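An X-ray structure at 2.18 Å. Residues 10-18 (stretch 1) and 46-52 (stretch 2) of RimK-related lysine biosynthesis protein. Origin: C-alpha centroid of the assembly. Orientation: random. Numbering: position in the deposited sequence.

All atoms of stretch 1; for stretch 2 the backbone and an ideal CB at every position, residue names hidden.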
ATOM      1  N   LEU A  10     -41.503 -11.354  23.438  1.00 48.94           N
ATOM      2  CA  LEU A  10     -42.740 -10.611  23.281  1.00 49.03           C
ATOM      3  C   LEU A  10     -43.549 -10.710  24.567  1.00 47.14           C
ATOM      4  O   LEU A  10     -44.303 -11.669  24.769  1.00 46.26           O
ATOM      5  CB  LEU A  10     -43.540 -11.129  22.079  1.00 49.36           C
ATOM      6  CG  LEU A  10     -42.865 -10.955  20.717  1.00 51.01           C
ATOM      7  CD1 LEU A  10     -43.653 -11.675  19.635  1.00 52.29           C
ATOM      8  CD2 LEU A  10     -42.690  -9.491  20.346  1.00 50.40           C
ATOM      9  N   ARG A  11     -43.360  -9.727  25.442  1.00 45.71           N
ATOM     10  CA  ARG A  11     -44.140  -9.621  26.679  1.00 47.14           C
ATOM     11  C   ARG A  11     -45.521  -9.068  26.318  1.00 47.65           C
ATOM     12  O   ARG A  11     -45.794  -8.749  25.159  1.00 45.43           O
ATOM     13  CB  ARG A  11     -43.448  -8.690  27.701  1.00 47.15           C
ATOM     14  CG  ARG A  11     -42.044  -9.108  28.112  1.00 48.32           C
ATOM     15  CD  ARG A  11     -41.238  -7.975  28.750  1.00 48.13           C
ATOM     16  NE  ARG A  11     -40.892  -6.915  27.804  1.00 48.18           N
ATOM     17  CZ  ARG A  11     -40.180  -5.823  28.103  1.00 50.90           C
ATOM     18  NH1 ARG A  11     -39.714  -5.636  29.337  1.00 49.52           N
ATOM     19  NH2 ARG A  11     -39.925  -4.903  27.161  1.00 46.50           N
ATOM     20  N   ARG A  12     -46.396  -8.963  27.305  1.00 48.91           N
ATOM     21  CA  ARG A  12     -47.715  -8.406  27.074  1.00 50.61           C
ATOM     22  C   ARG A  12     -47.632  -7.018  26.414  1.00 46.96           C
ATOM     23  O   ARG A  12     -48.377  -6.727  25.488  1.00 47.39           O
ATOM     24  CB  ARG A  12     -48.489  -8.355  28.394  1.00 56.25           C
ATOM     25  CG  ARG A  12     -49.738  -7.490  28.378  1.00 63.07           C
ATOM     26  CD  ARG A  12     -50.772  -7.944  27.352  1.00 71.84           C
ATOM     27  NE  ARG A  12     -51.617  -6.822  26.940  1.00 78.24           N
ATOM     28  CZ  ARG A  12     -52.524  -6.226  27.716  1.00 83.01           C
ATOM     29  NH1 ARG A  12     -52.737  -6.637  28.968  1.00 85.47           N
ATOM     30  NH2 ARG A  12     -53.226  -5.203  27.233  1.00 85.14           N
ATOM     31  N   GLU A  13     -46.725  -6.173  26.889  1.00 43.09           N
ATOM     32  CA  GLU A  13     -46.513  -4.855  26.293  1.00 44.38           C
ATOM     33  C   GLU A  13     -46.286  -4.924  24.771  1.00 46.19           C
ATOM     34  O   GLU A  13     -46.917  -4.173  24.014  1.00 42.63           O
ATOM     35  CB  GLU A  13     -45.340  -4.129  26.960  1.00 44.32           C
ATOM     36  CG  GLU A  13     -45.627  -3.577  28.355  1.00 45.04           C
ATOM     37  CD  GLU A  13     -45.316  -4.554  29.489  1.00 46.16           C
ATOM     38  OE1 GLU A  13     -45.192  -4.088  30.645  1.00 44.13           O
ATOM     39  OE2 GLU A  13     -45.203  -5.779  29.242  1.00 45.97           O
ATOM     40  N   GLU A  14     -45.408  -5.834  24.328  1.00 45.42           N
ATOM     41  CA  GLU A  14     -45.062  -5.952  22.901  1.00 45.36           C
ATOM     42  C   GLU A  14     -46.225  -6.461  22.060  1.00 45.20           C
ATOM     43  O   GLU A  14     -46.425  -6.015  20.926  1.00 44.12           O
ATOM     44  CB  GLU A  14     -43.822  -6.835  22.684  1.00 44.59           C
ATOM     45  CG  GLU A  14     -42.506  -6.146  23.012  1.00 43.45           C
ATOM     46  CD  GLU A  14     -42.254  -5.998  24.510  1.00 44.75           C
ATOM     47  OE1 GLU A  14     -42.429  -6.995  25.248  1.00 45.57           O
ATOM     48  OE2 GLU A  14     -41.881  -4.886  24.956  1.00 41.59           O
ATOM     49  N   MET A  15     -47.002  -7.385  22.614  1.00 46.92           N
ATOM     50  CA  MET A  15     -48.189  -7.880  21.914  1.00 49.77           C
ATOM     51  C   MET A  15     -49.241  -6.771  21.766  1.00 47.79           C
ATOM     52  O   MET A  15     -49.921  -6.692  20.751  1.00 48.90           O
ATOM     53  CB  MET A  15     -48.789  -9.101  22.635  1.00 53.68           C
ATOM     54  CG  MET A  15     -47.867 -10.323  22.742  1.00 54.60           C
ATOM     55  SD  MET A  15     -47.171 -10.940  21.183  1.00 60.52           S
ATOM     56  CE  MET A  15     -48.633 -11.290  20.201  1.00 58.61           C
ATOM     57  N   ALA A  16     -49.375  -5.917  22.776  1.00 46.04           N
ATOM     58  CA  ALA A  16     -50.302  -4.797  22.691  1.00 47.31           C
ATOM     59  C   ALA A  16     -49.784  -3.781  21.663  1.00 46.31           C
ATOM     60  O   ALA A  16     -50.545  -3.268  20.842  1.00 44.27           O
ATOM     61  CB  ALA A  16     -50.482  -4.147  24.059  1.00 47.86           C
ATOM     62  N   ILE A  17     -48.478  -3.518  21.687  1.00 44.06           N
ATOM     63  CA  ILE A  17     -47.887  -2.586  20.729  1.00 43.39           C
ATOM     64  C   ILE A  17     -48.125  -3.091  19.310  1.00 44.15           C
ATOM     65  O   ILE A  17     -48.500  -2.326  18.433  1.00 42.43           O
ATOM     66  CB  ILE A  17     -46.392  -2.346  21.016  1.00 43.80           C
ATOM     67  CG1 ILE A  17     -46.250  -1.574  22.329  1.00 44.03           C
ATOM     68  CG2 ILE A  17     -45.742  -1.526  19.904  1.00 44.88           C
ATOM     69  CD1 ILE A  17     -44.888  -1.657  22.965  1.00 43.31           C
ATOM     70  N   LYS A  18     -47.933  -4.393  19.106  1.00 44.82           N
ATOM     71  CA  LYS A  18     -48.116  -5.012  17.806  1.00 45.90           C
ATOM     72  C   LYS A  18     -49.540  -4.832  17.294  1.00 46.79           C
ATOM     73  O   LYS A  18     -49.736  -4.440  16.149  1.00 45.69           O
ATOM     74  CB  LYS A  18     -47.770  -6.498  17.889  1.00 47.22           C
ATOM     75  CG  LYS A  18     -48.146  -7.298  16.653  1.00 49.29           C
ATOM     76  CD  LYS A  18     -47.570  -8.702  16.741  1.00 51.58           C
ATOM     77  CE  LYS A  18     -47.633  -9.439  15.416  1.00 53.73           C
ATOM     78  NZ  LYS A  18     -48.762 -10.392  15.398  1.00 57.26           N
ATOM     79  N   UNK A  46     -39.174   2.534  13.686  1.00 38.64           N
ATOM     80  CA  UNK A  46     -39.020   1.349  14.520  1.00 39.72           C
ATOM     81  C   UNK A  46     -39.302   1.694  15.973  1.00 38.26           C
ATOM     82  O   UNK A  46     -38.787   2.677  16.495  1.00 39.04           O
ATOM     83  CB  UNK A  46     -37.616   0.760  14.373  1.00 39.72           C
ATOM     84  N   UNK A  47     -40.128   0.870  16.604  1.00 38.23           N
ATOM     85  CA  UNK A  47     -40.420   0.966  18.026  1.00 37.96           C
ATOM     86  C   UNK A  47     -39.466   0.021  18.738  1.00 38.18           C
ATOM     87  O   UNK A  47     -39.530  -1.194  18.563  1.00 39.58           O
ATOM     88  CB  UNK A  47     -41.881   0.630  18.332  1.00 37.96           C
ATOM     89  N   UNK A  48     -38.572   0.596  19.526  1.00 38.28           N
ATOM     90  CA  UNK A  48     -37.472  -0.142  20.148  1.00 38.62           C
ATOM     91  C   UNK A  48     -37.939  -0.765  21.466  1.00 39.53           C
ATOM     92  O   UNK A  48     -38.233  -0.038  22.415  1.00 39.20           O
ATOM     93  CB  UNK A  48     -36.271   0.776  20.385  1.00 38.62           C
ATOM     94  N   UNK A  49     -38.005  -2.097  21.524  1.00 39.49           N
ATOM     95  CA  UNK A  49     -38.516  -2.784  22.713  1.00 39.71           C
ATOM     96  C   UNK A  49     -37.607  -3.906  23.255  1.00 41.12           C
ATOM     97  O   UNK A  49     -38.072  -4.738  24.038  1.00 41.44           O
ATOM     98  CB  UNK A  49     -39.891  -3.373  22.390  1.00 39.71           C
ATOM     99  N   UNK A  50     -36.320  -3.894  22.892  1.00 39.29           N
ATOM    100  CA  UNK A  50     -35.376  -4.920  23.361  1.00 39.90           C
ATOM    101  C   UNK A  50     -35.322  -4.904  24.909  1.00 40.31           C
ATOM    102  O   UNK A  50     -35.261  -3.834  25.502  1.00 39.38           O
ATOM    103  CB  UNK A  50     -33.985  -4.683  22.769  1.00 39.90           C
ATOM    104  N   UNK A  51     -35.321  -6.064  25.569  1.00 39.86           N
ATOM    105  CA  UNK A  51     -35.246  -6.085  27.046  1.00 40.33           C
ATOM    106  C   UNK A  51     -33.897  -5.557  27.574  1.00 39.37           C
ATOM    107  O   UNK A  51     -33.836  -4.910  28.620  1.00 37.96           O
ATOM    108  CB  UNK A  51     -35.470  -7.510  27.556  1.00 40.33           C
ATOM    109  N   UNK A  52     -32.819  -5.830  26.848  1.00 38.72           N
ATOM    110  CA  UNK A  52     -31.517  -5.319  27.223  1.00 39.79           C
ATOM    111  C   UNK A  52     -31.441  -3.832  26.877  1.00 40.90           C
ATOM    112  O   UNK A  52     -31.675  -3.432  25.727  1.00 37.11           O
ATOM    113  CB  UNK A  52     -30.403  -6.103  26.526  1.00 39.79           C
TER

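Stretch 1 enters its helix through Arg11 at the N-cap position, and the helix, residues 12-18, runs nearly antiparallel to the strand that begins stretch 2, with 170° between their directions and a closest approach of 10.6 Å between their axes. The face it offers is divided: Ile17 is apolar, whereas Glu14 and Arg11 are charged.

Position 46 has extended backbone angles (-122/132), and its ideal CB finds no atom of stretch 1 within 5.5 Å. Stretch 1 therefore sets no preference, although a beta-branched residue would suit the extended backbone. The deposited residue is Val46, with chi1 at t, and it makes no contact here.

At position 47 the CA-to-CB bond points toward the helix, and the ideal CB lies 4.7 Å from Ile17 CG2. An apolar residue such as valine, leucine, isoleucine or methionine would fit beside that methyl group. Ile47 is found, in the m, t rotamer, which carries its CD1 to 3.9 Å from Ile17 CG2 in an apolar contact.

Position 48 follows in the strand alternation and is out of reach of stretch 1, so many residues are possible. Ile48 occupies it.

Position 49 is the most strongly constrained. Its CA-to-CB bond points toward stretch 1, and the ideal CB stands 3.6 Å from Glu14 OE2, 5.0 Å from Arg11 NH2 and 5.3 Å from Ile17 CD1. The carboxylate invites a donor, and lysine, arginine, asparagine, glutamine or a hydroxyl residue could be considered. The nearby Arg11 argues for caution about a second positive charge, but Glu14 already binds Arg11, through Arg11 NE to Glu14 OE1 at 3.0 Å and Arg11 NH2 to Glu14 OE2 at 2.9 Å, and can offset part of the repulsion. The residue is Arg49. All three of its first chi angles are m, a folded course that turns the guanidinium back to the carboxylate: Arg49 NE donates to Glu14 OE2 at 2.9 Å and Arg49 NH1 to the same oxygen at 3.1 Å, forming a salt bridge in which the acid lies at the edge of the guanidinium, near its plane. Ile17 CD1 covers one face of that group, 3.5 Å from Arg49 NE. Glu14 OE2 thus serves both arginines, which helps to explain how Arg11 NH2 and Arg49 NH1 can lie only 3.7 Å apart.

At position 50 CA-to-CB points away from stretch 1, with nothing within 5.5 Å of the ideal CB; the choice is open, and Asn50 is present.

Position 51 points sideways, its ideal CB 5.0 Å from Arg11 NH1. A modest apolar side chain could pack on the guanidinium, while an acid could seek its charge. Val51, with chi1 at t, takes the first course: its CG2 lies over one face of the Arg11 guanidinium, 3.9 Å from Arg11 CZ.

Position 52 is out of reach of stretch 1, which leaves the choice open. Ser52 sits at an N-cap, where its side chain caps a backbone nitrogen just past the stretch.

Stretch 2 46-52: VIIRNVS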
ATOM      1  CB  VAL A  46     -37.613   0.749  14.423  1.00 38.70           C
ATOM      2  CG1 VAL A  46     -37.469  -0.428  15.376  1.00 39.42           C
ATOM      3  CG2 VAL A  46     -37.342   0.315  13.001  1.00 39.71           C
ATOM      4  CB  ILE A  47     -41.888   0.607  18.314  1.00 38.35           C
ATOM      5  CG1 ILE A  47     -42.803   1.638  17.640  1.00 40.04           C
ATOM      6  CG2 ILE A  47     -42.161   0.582  19.809  1.00 38.24           C
ATOM      7  CD1 ILE A  47     -44.257   1.217  17.548  1.00 41.18           C
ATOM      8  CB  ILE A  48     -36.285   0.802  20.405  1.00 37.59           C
ATOM      9  CG1 ILE A  48     -35.788   1.407  19.087  1.00 38.18           C
ATOM     10  CG2 ILE A  48     -35.143   0.074  21.122  1.00 39.27           C
ATOM     11  CD1 ILE A  48     -35.072   0.441  18.163  1.00 37.54           C
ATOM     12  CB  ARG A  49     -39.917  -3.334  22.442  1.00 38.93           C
ATOM     13  CG  ARG A  49     -40.945  -2.274  22.078  1.00 40.76           C
ATOM     14  CD  ARG A  49     -41.226  -1.323  23.235  1.00 40.23           C
ATOM     15  NE  ARG A  49     -41.700  -2.051  24.405  1.00 40.98           N
ATOM     16  CZ  ARG A  49     -42.087  -1.486  25.546  1.00 42.98           C
ATOM     17  NH1 ARG A  49     -42.493  -2.259  26.546  1.00 43.76           N
ATOM     18  NH2 ARG A  49     -42.082  -0.162  25.691  1.00 43.20           N
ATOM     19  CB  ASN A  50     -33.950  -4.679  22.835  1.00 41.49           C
ATOM     20  CG  ASN A  50     -33.857  -4.507  21.314  1.00 42.38           C
ATOM     21  OD1 ASN A  50     -33.133  -5.249  20.648  1.00 48.33           O
ATOM     22  ND2 ASN A  50     -34.512  -3.495  20.775  1.00 39.28           N
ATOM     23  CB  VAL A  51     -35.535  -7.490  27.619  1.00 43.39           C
ATOM     24  CG1 VAL A  51     -35.407  -7.497  29.133  1.00 44.36           C
ATOM     25  CG2 VAL A  51     -36.943  -7.917  27.251  1.00 46.53           C
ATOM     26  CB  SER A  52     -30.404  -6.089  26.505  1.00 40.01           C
ATOM     27  OG  SER A  52     -29.198  -5.363  26.515  1.00 38.34           O
TER
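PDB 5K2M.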